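Local atomic coordinates of intermedilysin (Streptococcus intermedius, PDB entry 5IMW), a protein that probably forms large oligomeric pores in cholesterol-containing host membranes, as a member of the cholesterol-dependent cytolysin family. Residues P177-D181 / M248-F252. Sequence-based numbering, arbitrary orientation.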
loop_
_atom_site.group_PDB
_atom_site.type_symbol
_atom_site.label_atom_id
_atom_site.label_comp_id
_atom_site.label_asym_id
_atom_site.label_seq_id
_atom_site.Cartn_x
_atom_site.Cartn_y
_atom_site.Cartn_z
ATOM N N PRO A 177 8.723 -9.075 14.951
ATOM C CA PRO A 177 7.889 -8.981 16.159
ATOM C C PRO A 177 6.398 -8.962 15.866
ATOM O O PRO A 177 5.602 -9.233 16.774
ATOM C CB PRO A 177 8.350 -7.668 16.807
ATOM C CG PRO A 177 9.710 -7.420 16.253
ATOM C CD PRO A 177 9.698 -7.972 14.867
ATOM N N LEU A 178 5.992 -8.651 14.632
ATOM C CA LEU A 178 4.573 -8.668 14.293
ATOM C C LEU A 178 4.033 -10.087 14.184
ATOM O O LEU A 178 2.824 -10.288 14.332
ATOM C CB LEU A 178 4.318 -7.933 12.974
ATOM C CG LEU A 178 4.726 -6.463 12.815
ATOM C CD1 LEU A 178 3.578 -5.677 12.181
ATOM C CD2 LEU A 178 5.146 -5.810 14.123
ATOM N N ASN A 179 4.901 -11.064 13.927
ATOM C CA ASN A 179 4.523 -12.471 13.786
ATOM C C ASN A 179 3.227 -12.623 12.992
ATOM O O ASN A 179 2.297 -13.329 13.387
ATOM C CB ASN A 179 4.425 -13.155 15.156
ATOM C CG ASN A 179 3.352 -12.553 16.055
ATOM O OD1 ASN A 179 2.216 -12.331 15.636
ATOM N ND2 ASN A 179 3.713 -12.300 17.309
ATOM N N VAL A 180 3.180 -11.951 11.843
ATOM C CA VAL A 180 2.019 -12.015 10.962
ATOM C C VAL A 180 1.681 -13.469 10.673
ATOM O O VAL A 180 2.302 -14.105 9.812
ATOM C CB VAL A 180 2.263 -11.238 9.655
ATOM C CG1 VAL A 180 1.113 -11.450 8.676
ATOM C CG2 VAL A 180 2.434 -9.756 9.946
ATOM N N ASP A 181 0.703 -14.008 11.396
ATOM C CA ASP A 181 0.155 -15.314 11.059
ATOM C C ASP A 181 -0.410 -15.269 9.648
ATOM O O ASP A 181 -1.322 -14.487 9.362
ATOM C CB ASP A 181 -0.933 -15.707 12.060
ATOM C CG ASP A 181 -1.683 -16.959 11.643
ATOM O OD1 ASP A 181 -1.052 -17.870 11.068
ATOM O OD2 ASP A 181 -2.906 -17.028 11.888
ATOM N N MET A 248 6.443 3.949 12.310
ATOM C CA MET A 248 5.911 2.758 12.952
ATOM C C MET A 248 5.294 1.841 11.908
ATOM O O MET A 248 4.684 2.304 10.940
ATOM C CB MET A 248 4.859 3.124 14.008
ATOM C CG MET A 248 3.959 4.270 13.585
ATOM S SD MET A 248 2.482 4.513 14.600
ATOM C CE MET A 248 3.024 3.955 16.212
ATOM N N TYR A 249 5.482 0.539 12.105
ATOM C CA TYR A 249 4.767 -0.489 11.363
ATOM C C TYR A 249 3.712 -1.092 12.282
ATOM O O TYR A 249 4.011 -1.449 13.427
ATOM C CB TYR A 249 5.722 -1.577 10.866
ATOM C CG TYR A 249 6.636 -1.156 9.731
ATOM C CD1 TYR A 249 6.133 -0.521 8.602
ATOM C CD2 TYR A 249 8.002 -1.399 9.790
ATOM C CE1 TYR A 249 6.965 -0.141 7.562
ATOM C CE2 TYR A 249 8.844 -1.020 8.756
ATOM C CZ TYR A 249 8.319 -0.391 7.646
ATOM O OH TYR A 249 9.150 -0.011 6.613
ATOM N N VAL A 250 2.480 -1.193 11.785
ATOM C CA VAL A 250 1.365 -1.704 12.570
ATOM C C VAL A 250 0.611 -2.741 11.751
ATOM O O VAL A 250 0.528 -2.648 10.522
ATOM C CB VAL A 250 0.408 -0.577 13.011
ATOM C CG1 VAL A 250 -0.602 -1.105 14.026
ATOM C CG2 VAL A 250 1.189 0.603 13.580
ATOM N N LYS A 251 0.059 -3.733 12.444
ATOM C CA LYS A 251 -0.759 -4.773 11.838
ATOM C C LYS A 251 -2.195 -4.693 12.346
ATOM O O LYS A 251 -2.447 -4.342 13.502
ATOM C CB LYS A 251 -0.178 -6.165 12.132
ATOM C CG LYS A 251 -1.175 -7.196 12.676
ATOM C CD LYS A 251 -0.605 -8.604 12.646
ATOM C CE LYS A 251 0.287 -8.902 13.834
ATOM N NZ LYS A 251 0.749 -10.319 13.809
ATOM N N PHE A 252 -3.134 -5.031 11.464
ATOM C CA PHE A 252 -4.546 -5.149 11.803
ATOM C C PHE A 252 -5.019 -6.549 11.438
ATOM O O PHE A 252 -4.820 -6.994 10.303
ATOM C CB PHE A 252 -5.387 -4.100 11.064
ATOM C CG PHE A 252 -4.922 -2.686 11.273
ATOM C CD1 PHE A 252 -5.282 -1.989 12.411
ATOM C CD2 PHE A 252 -4.127 -2.050 10.329
ATOM C CE1 PHE A 252 -4.859 -0.688 12.611
ATOM C CE2 PHE A 252 -3.701 -0.747 10.523
ATOM C CZ PHE A 252 -4.069 -0.067 11.665
#
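Lys-251 and Leu-178 carry most of this contact, their side chains running past each other in opposite directions between strand and loop. The leucine, with CG anti to its carbonyl carbon (chi1 -58°), lowers CD1 to 3.8 Å from CB of Lys-251. CD1 of Leu-178 also lies 4.2 Å from C of Val-250. Beyond CB the lysine chain leads to the backbone of the loop and bends at chi3 (82°), which delivers its ammonium group among the polar atoms around Asn-179. There NZ is placed to donate a hydrogen bond to OD1 of Asn-179 (3.1 Å), a bond to be taken with caution because the model also sets NZ too close to the carbonyl oxygen of Leu-178. The side chain of Asn-179, at the solvent-exposed edge of the loop, crosses the lysine chain at about a right angle. CG2 of Val-180 rests 4.2 Å from CD of Lys-251. Strand 246-254 is the middle strand of a five-stranded antiparallel sheet, and the loop joining helices 171-174 and 183-187 lies over one of its faces. As in other cholesterol-dependent cytolysins, this is the core sheet of the pore-forming domain, and the helical segment between strands 149-156 and 191-200 probably refolds into a membrane-spanning hairpin on pore formation. Ile-194 touches both Val-180 and Lys-251, while Val-292 meets Leu-178. CB of Tyr-249 comes within 4.8 Å of CD1 of Leu-178, but the ring leads away to Phe-167 and Phe-171. The carboxylate of Asp-181 is hydrogen-bonded to the hydroxyls of Ser-183 and Ser-184, where helix 183-187 begins.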